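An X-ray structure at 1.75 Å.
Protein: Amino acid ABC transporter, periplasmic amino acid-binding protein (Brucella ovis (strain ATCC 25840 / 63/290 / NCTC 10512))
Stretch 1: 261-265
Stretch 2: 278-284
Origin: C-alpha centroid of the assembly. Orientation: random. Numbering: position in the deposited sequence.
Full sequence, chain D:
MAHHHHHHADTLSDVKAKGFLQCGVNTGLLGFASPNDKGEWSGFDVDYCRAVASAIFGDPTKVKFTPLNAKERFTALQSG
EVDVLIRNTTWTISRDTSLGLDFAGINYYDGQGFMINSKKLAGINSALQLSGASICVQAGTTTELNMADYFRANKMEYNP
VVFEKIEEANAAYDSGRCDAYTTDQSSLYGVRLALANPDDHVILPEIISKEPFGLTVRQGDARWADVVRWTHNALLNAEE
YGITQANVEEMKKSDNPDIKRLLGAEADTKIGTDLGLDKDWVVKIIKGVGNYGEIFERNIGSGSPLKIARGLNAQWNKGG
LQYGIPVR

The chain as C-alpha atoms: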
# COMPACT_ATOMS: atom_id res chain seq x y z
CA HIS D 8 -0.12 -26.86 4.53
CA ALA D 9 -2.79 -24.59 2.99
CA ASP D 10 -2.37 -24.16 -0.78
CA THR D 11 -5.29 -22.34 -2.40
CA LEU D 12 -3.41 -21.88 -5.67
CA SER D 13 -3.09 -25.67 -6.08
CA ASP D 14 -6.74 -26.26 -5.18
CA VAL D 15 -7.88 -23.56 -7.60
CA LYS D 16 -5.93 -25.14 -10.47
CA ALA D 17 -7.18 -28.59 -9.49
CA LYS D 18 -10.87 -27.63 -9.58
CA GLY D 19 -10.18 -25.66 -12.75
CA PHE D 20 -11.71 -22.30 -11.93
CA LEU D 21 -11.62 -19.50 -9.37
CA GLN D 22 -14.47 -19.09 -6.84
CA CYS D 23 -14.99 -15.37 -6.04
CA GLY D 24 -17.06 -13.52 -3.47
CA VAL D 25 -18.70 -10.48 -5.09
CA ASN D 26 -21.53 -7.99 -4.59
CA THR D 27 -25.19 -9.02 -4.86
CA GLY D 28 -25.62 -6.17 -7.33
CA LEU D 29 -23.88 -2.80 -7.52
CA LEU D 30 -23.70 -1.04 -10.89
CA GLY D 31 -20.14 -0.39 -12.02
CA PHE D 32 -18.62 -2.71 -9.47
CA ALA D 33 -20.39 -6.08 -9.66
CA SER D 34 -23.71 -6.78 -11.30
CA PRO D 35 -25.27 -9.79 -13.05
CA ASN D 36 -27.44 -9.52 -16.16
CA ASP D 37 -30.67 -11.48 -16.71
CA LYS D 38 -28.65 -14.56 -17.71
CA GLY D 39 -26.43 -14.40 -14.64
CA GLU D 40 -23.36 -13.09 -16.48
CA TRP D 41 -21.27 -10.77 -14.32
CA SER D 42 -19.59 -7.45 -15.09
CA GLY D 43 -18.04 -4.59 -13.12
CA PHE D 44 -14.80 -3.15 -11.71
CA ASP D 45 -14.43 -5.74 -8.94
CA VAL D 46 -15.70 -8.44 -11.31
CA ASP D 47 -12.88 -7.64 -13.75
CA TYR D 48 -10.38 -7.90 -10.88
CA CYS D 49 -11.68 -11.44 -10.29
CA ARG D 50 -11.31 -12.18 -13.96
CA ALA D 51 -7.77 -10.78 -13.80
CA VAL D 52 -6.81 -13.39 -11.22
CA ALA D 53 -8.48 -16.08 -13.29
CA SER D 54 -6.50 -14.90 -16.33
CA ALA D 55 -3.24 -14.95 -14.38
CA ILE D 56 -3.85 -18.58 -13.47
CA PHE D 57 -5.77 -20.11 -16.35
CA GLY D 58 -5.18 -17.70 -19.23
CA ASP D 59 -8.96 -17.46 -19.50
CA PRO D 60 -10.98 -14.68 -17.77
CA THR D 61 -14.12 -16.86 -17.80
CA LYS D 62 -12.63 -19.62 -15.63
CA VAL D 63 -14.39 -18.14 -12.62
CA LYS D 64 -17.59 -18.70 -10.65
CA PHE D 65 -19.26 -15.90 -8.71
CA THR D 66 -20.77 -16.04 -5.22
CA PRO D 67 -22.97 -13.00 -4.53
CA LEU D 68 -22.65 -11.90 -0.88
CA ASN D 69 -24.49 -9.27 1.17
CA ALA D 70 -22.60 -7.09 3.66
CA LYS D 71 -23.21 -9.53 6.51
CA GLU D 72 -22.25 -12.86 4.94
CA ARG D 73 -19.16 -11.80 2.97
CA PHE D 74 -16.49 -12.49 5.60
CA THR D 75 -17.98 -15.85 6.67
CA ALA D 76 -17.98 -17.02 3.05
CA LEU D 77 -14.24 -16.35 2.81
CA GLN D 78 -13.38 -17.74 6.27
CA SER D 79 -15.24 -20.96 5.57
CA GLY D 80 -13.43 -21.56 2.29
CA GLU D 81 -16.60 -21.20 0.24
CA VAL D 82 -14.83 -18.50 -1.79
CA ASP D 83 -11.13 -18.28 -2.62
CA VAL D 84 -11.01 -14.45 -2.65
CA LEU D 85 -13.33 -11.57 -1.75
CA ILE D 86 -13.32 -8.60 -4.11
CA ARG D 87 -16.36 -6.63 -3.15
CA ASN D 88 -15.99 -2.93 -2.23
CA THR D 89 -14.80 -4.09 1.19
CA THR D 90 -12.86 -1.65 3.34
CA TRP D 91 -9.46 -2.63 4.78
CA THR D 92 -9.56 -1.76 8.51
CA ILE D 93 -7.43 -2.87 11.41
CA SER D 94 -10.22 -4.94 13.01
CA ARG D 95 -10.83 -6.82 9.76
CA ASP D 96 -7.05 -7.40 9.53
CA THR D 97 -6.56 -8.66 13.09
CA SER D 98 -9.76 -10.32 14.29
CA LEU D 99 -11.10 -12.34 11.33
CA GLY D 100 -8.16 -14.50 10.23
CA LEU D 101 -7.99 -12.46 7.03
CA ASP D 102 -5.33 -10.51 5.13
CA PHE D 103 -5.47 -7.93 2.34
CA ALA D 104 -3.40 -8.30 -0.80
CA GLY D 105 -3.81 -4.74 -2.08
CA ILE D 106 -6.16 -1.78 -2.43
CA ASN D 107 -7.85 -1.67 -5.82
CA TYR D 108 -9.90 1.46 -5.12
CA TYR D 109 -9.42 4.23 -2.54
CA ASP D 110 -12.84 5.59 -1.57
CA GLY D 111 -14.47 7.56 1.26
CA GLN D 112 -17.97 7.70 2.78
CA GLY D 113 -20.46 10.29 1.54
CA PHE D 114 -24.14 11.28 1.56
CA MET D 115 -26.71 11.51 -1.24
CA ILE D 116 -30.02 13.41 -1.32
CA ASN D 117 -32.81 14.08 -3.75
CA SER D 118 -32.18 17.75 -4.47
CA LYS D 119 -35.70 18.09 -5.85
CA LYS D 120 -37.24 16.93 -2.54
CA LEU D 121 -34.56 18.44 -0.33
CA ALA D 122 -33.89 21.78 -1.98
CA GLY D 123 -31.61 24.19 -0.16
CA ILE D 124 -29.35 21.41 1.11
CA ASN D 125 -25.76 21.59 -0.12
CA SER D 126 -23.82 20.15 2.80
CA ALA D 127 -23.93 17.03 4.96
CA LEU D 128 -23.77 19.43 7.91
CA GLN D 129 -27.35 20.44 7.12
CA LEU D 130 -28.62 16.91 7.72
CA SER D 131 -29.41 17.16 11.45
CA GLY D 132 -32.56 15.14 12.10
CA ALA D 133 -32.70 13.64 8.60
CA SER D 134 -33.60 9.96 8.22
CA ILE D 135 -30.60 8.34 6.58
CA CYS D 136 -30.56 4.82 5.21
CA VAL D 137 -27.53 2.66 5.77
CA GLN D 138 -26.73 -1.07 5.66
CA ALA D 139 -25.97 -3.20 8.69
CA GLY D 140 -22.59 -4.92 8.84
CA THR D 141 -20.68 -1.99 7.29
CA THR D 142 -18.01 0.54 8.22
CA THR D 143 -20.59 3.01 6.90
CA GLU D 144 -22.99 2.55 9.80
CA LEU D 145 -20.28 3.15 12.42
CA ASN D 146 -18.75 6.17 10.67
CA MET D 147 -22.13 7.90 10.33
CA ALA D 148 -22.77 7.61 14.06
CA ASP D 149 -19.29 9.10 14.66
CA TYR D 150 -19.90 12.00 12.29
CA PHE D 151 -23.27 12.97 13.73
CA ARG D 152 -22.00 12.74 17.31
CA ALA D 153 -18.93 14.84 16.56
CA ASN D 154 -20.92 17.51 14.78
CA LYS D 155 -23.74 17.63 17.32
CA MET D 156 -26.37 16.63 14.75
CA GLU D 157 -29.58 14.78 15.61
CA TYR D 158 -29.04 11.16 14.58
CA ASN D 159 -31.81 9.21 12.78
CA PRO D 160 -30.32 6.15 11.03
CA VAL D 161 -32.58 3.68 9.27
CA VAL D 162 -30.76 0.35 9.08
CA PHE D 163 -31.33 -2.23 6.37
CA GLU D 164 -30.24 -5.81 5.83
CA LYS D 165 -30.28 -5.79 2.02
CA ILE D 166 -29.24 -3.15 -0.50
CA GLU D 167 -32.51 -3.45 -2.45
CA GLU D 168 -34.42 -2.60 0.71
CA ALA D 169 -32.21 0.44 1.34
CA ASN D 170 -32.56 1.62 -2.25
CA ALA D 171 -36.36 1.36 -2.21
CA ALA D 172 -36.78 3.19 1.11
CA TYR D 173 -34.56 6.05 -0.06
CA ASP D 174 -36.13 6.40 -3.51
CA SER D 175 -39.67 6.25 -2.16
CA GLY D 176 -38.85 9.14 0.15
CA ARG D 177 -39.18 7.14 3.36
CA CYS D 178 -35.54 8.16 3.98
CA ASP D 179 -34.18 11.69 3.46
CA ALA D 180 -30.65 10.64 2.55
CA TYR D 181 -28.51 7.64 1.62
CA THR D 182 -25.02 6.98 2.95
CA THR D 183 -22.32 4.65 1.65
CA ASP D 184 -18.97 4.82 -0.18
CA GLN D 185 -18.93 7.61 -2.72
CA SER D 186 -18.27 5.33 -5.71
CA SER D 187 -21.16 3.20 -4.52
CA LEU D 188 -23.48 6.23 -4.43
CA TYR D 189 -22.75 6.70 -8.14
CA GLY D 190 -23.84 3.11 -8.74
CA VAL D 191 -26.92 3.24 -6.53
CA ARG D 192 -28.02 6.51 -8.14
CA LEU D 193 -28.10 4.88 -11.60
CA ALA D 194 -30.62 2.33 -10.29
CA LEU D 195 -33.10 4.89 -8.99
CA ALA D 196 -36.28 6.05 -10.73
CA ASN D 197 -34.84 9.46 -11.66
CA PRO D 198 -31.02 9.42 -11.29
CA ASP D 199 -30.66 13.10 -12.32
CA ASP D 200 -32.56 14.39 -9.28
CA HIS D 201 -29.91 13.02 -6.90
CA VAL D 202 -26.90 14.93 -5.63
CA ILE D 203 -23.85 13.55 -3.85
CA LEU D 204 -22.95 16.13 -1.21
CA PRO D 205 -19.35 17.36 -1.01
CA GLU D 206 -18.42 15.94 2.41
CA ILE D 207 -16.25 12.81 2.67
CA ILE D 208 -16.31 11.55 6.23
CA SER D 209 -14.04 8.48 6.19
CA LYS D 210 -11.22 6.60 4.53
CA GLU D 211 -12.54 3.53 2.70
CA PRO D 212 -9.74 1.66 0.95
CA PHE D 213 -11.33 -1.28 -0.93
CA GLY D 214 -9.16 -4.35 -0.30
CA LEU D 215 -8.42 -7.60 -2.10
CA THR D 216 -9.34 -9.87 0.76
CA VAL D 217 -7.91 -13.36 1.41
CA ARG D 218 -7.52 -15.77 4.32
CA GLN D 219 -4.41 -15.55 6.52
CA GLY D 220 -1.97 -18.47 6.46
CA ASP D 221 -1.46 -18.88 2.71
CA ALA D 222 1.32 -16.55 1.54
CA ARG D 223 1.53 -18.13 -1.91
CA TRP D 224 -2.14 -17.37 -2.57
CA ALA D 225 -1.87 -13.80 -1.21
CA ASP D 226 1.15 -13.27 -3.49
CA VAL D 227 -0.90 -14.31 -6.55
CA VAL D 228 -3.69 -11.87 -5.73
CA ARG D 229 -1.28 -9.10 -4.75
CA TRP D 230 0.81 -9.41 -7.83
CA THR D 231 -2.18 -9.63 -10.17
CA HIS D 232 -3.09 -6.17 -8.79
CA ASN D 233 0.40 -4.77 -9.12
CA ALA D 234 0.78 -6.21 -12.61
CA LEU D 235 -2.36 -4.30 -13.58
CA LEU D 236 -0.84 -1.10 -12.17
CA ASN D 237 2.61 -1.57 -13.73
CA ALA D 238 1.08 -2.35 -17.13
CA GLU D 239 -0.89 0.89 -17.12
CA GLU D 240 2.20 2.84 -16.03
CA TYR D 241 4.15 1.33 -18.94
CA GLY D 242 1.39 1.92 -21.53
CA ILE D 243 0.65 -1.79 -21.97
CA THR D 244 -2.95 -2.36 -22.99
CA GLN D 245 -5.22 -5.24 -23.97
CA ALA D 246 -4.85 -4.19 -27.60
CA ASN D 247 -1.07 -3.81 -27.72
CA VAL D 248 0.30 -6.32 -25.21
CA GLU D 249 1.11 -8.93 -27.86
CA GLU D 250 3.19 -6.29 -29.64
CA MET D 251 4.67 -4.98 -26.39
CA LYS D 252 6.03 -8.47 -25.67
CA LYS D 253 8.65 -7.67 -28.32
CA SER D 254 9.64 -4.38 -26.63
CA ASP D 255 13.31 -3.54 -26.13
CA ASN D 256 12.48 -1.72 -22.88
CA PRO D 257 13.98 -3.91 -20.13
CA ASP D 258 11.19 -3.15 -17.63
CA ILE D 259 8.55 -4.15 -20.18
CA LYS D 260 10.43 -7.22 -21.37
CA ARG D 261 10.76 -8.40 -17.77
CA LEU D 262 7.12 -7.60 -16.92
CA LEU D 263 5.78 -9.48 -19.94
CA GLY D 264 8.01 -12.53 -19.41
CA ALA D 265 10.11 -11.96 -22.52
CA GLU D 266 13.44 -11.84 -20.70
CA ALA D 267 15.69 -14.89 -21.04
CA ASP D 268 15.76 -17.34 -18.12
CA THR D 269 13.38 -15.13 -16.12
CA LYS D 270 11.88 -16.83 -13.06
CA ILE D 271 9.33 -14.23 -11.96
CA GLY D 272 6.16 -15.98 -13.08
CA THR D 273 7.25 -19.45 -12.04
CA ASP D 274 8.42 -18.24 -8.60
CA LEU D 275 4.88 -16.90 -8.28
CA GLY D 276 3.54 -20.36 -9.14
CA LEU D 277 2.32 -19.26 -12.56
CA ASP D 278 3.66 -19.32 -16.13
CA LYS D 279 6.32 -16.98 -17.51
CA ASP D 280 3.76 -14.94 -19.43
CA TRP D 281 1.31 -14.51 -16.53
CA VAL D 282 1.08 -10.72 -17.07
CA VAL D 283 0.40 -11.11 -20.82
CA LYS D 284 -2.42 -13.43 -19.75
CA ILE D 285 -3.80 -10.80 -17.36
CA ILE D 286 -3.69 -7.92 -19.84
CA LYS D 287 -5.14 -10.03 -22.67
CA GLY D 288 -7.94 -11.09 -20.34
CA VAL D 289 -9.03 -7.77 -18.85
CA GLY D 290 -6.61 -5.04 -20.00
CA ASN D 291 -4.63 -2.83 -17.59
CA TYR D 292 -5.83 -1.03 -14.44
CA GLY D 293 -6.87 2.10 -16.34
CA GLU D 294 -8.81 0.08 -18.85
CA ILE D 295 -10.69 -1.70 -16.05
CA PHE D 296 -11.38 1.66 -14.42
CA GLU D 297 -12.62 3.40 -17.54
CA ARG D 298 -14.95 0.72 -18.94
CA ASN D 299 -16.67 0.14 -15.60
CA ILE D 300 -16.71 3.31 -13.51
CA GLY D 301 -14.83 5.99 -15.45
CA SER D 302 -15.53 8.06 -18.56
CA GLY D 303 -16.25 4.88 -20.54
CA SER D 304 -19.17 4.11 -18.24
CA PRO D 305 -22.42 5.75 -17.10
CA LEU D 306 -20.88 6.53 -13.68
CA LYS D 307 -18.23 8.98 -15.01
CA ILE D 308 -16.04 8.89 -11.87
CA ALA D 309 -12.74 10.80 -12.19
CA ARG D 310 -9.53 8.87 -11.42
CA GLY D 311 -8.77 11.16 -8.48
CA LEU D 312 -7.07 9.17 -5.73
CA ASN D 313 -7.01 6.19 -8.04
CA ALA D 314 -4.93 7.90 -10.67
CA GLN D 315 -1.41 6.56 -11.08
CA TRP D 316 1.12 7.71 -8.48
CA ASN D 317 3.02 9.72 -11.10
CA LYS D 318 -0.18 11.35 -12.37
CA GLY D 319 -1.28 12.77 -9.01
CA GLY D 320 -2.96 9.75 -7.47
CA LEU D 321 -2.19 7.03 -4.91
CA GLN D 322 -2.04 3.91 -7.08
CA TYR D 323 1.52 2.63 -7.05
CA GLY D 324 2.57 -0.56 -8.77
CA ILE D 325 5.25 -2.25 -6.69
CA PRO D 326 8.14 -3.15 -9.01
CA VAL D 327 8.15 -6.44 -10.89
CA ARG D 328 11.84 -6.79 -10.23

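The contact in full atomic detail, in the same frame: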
# COMPACT_ATOMS: atom_id res chain seq x y z
N ARG D 261 10.77 -7.63 -19.01
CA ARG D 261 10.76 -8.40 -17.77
C ARG D 261 9.32 -8.59 -17.29
O ARG D 261 8.92 -9.70 -16.92
CB ARG D 261 11.61 -7.70 -16.70
CG ARG D 261 11.69 -8.45 -15.37
CD ARG D 261 12.73 -7.84 -14.42
NE ARG D 261 12.42 -6.45 -14.09
CZ ARG D 261 13.10 -5.40 -14.55
NH1 ARG D 261 14.16 -5.59 -15.34
NH2 ARG D 261 12.75 -4.17 -14.21
N LEU D 262 8.53 -7.52 -17.32
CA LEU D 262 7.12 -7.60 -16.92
C LEU D 262 6.36 -8.63 -17.76
O LEU D 262 5.59 -9.42 -17.22
CB LEU D 262 6.43 -6.23 -17.07
CG LEU D 262 4.96 -6.19 -16.64
CD1 LEU D 262 4.82 -6.44 -15.13
CD2 LEU D 262 4.28 -4.88 -17.06
N LEU D 263 6.58 -8.63 -19.07
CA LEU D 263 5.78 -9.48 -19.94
C LEU D 263 6.39 -10.88 -20.15
O LEU D 263 5.90 -11.65 -20.98
CB LEU D 263 5.57 -8.80 -21.30
CG LEU D 263 4.81 -7.48 -21.14
CD1 LEU D 263 4.55 -6.83 -22.48
CD2 LEU D 263 3.50 -7.69 -20.38
N GLY D 264 7.42 -11.21 -19.38
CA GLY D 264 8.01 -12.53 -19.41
C GLY D 264 8.83 -12.84 -20.65
O GLY D 264 9.00 -14.00 -21.01
N ALA D 265 9.35 -11.79 -21.29
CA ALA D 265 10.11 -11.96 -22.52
C ALA D 265 11.61 -12.00 -22.27
O ALA D 265 12.38 -12.23 -23.19
CB ALA D 265 9.78 -10.85 -23.51
N ASP D 278 2.83 -19.16 -14.94
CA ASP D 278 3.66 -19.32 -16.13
C ASP D 278 4.44 -18.05 -16.42
O ASP D 278 4.15 -17.01 -15.84
CB ASP D 278 2.80 -19.70 -17.34
CG ASP D 278 2.06 -21.00 -17.13
OD1 ASP D 278 2.66 -21.92 -16.54
OD2 ASP D 278 0.90 -21.09 -17.54
N LYS D 279 5.44 -18.13 -17.29
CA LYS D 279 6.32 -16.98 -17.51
C LYS D 279 5.55 -15.78 -18.05
O LYS D 279 5.89 -14.63 -17.77
CB LYS D 279 7.47 -17.34 -18.45
N ASP D 280 4.50 -16.03 -18.82
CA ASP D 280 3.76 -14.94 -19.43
C ASP D 280 2.49 -14.57 -18.67
O ASP D 280 1.51 -14.15 -19.27
CB ASP D 280 3.41 -15.29 -20.89
CG ASP D 280 2.54 -16.55 -21.01
OD1 ASP D 280 2.43 -17.29 -20.02
OD2 ASP D 280 1.97 -16.77 -22.09
N TRP D 281 2.51 -14.72 -17.34
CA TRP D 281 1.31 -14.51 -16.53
C TRP D 281 0.73 -13.09 -16.70
O TRP D 281 -0.49 -12.91 -16.69
CB TRP D 281 1.62 -14.79 -15.04
CG TRP D 281 2.64 -13.86 -14.46
CD1 TRP D 281 3.98 -13.83 -14.75
CD2 TRP D 281 2.41 -12.82 -13.51
NE1 TRP D 281 4.59 -12.82 -14.03
CE2 TRP D 281 3.65 -12.20 -13.26
CE3 TRP D 281 1.27 -12.36 -12.83
CZ2 TRP D 281 3.78 -11.13 -12.37
CZ3 TRP D 281 1.41 -11.29 -11.95
CH2 TRP D 281 2.65 -10.70 -11.73
N VAL D 282 1.58 -12.08 -16.89
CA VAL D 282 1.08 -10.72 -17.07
C VAL D 282 0.45 -10.54 -18.46
O VAL D 282 -0.57 -9.85 -18.58
CB VAL D 282 2.19 -9.66 -16.84
CG1 VAL D 282 1.61 -8.26 -16.98
CG2 VAL D 282 2.80 -9.84 -15.45
N VAL D 283 1.03 -11.14 -19.49
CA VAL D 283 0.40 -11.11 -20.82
C VAL D 283 -0.99 -11.73 -20.71
O VAL D 283 -1.95 -11.21 -21.28
CB VAL D 283 1.25 -11.85 -21.89
CG1 VAL D 283 0.59 -11.71 -23.27
CG2 VAL D 283 2.67 -11.30 -21.92
N LYS D 284 -1.12 -12.82 -19.95
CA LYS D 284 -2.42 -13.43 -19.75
C LYS D 284 -3.41 -12.48 -19.08
O LYS D 284 -4.57 -12.41 -19.49
CB LYS D 284 -2.32 -14.72 -18.92
CG LYS D 284 -1.48 -15.82 -19.54
CD LYS D 284 -1.50 -17.05 -18.64
CE LYS D 284 -0.70 -18.21 -19.22
NZ LYS D 284 -0.85 -18.32 -20.70
O HOH W 1 4.46 -11.99 -17.80
O HOH W 2 6.91 -11.02 -15.10

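What fills the space between the end of one helix and the start of the other? Mostly the two valines, Val-282 and Val-283, set against Leu-262 and Leu-263. Val-282 points toward the first stretch, and its CG1 meets both leucines, lying 4.0 Å from CG of Leu-262 and 3.9 Å from CD2 of Leu-263. The two leucines start out sideways from their CA atoms, but their ends come nearer, so that CG1 of Val-282 occupies the hollow they form. These are ordinary van der Waals distances between apolar, buried groups.

How does Val-283 take part, when its CA-to-CB bond runs sideways? Its CG2 methyl reaches the turn where the first helix ends. That methyl sits 3.9 Å from CB of Leu-263 and 3.4 Å from the backbone O of Leu-263, so it packs against both the root of the side chain and the carbonyl. Val-282 does something similar one residue earlier, with its CG2 at 3.3 Å from O of Leu-262. Methyl groups thus lie close against the carbonyls of a chain that is leaving its helix, Leu-263 being the first residue with non-helical phi/psi.

Why can the backbones come so close at Gly-264? Its CA is 4.9 Å from CA of Asp-280, and the same Gly-264 CA makes a CA-H...O contact of 3.4 Å with O of Lys-279. Here the bump is the Lys-279 carbonyl, and the hollow is the bare face of the glycine. A CB placed on Gly-264 would point toward the second stretch and fall 2.1 Å from O of Lys-279, a clash. The positive phi of 73° also favours glycine, and the local turn is held by a hydrogen bond from Gly-264 N to Arg-261 O at 3.3 Å.

What joins the polar groups, given that no direct hydrogen bond crosses between the modelled atoms? Two waters bridge them. Water 1 donates to O of Leu-262 at 2.9 Å and to O of Lys-279 at 3.0 Å, and it accepts from N of Val-282, with its O 3.0 Å from that nitrogen. It therefore ties the last helical residue of the first stretch to both the beta turn before the second helix, at Lys-279, and the start of that helix, at Val-282. Water 2 extends the bridge to the indole: its O is 3.1 Å from NE1 of Trp-281, from which it accepts, and 3.0 Å from O of Leu-262, to which it donates. The carbonyl of Leu-262 thus receives two waters while also touching the Val-282 methyl.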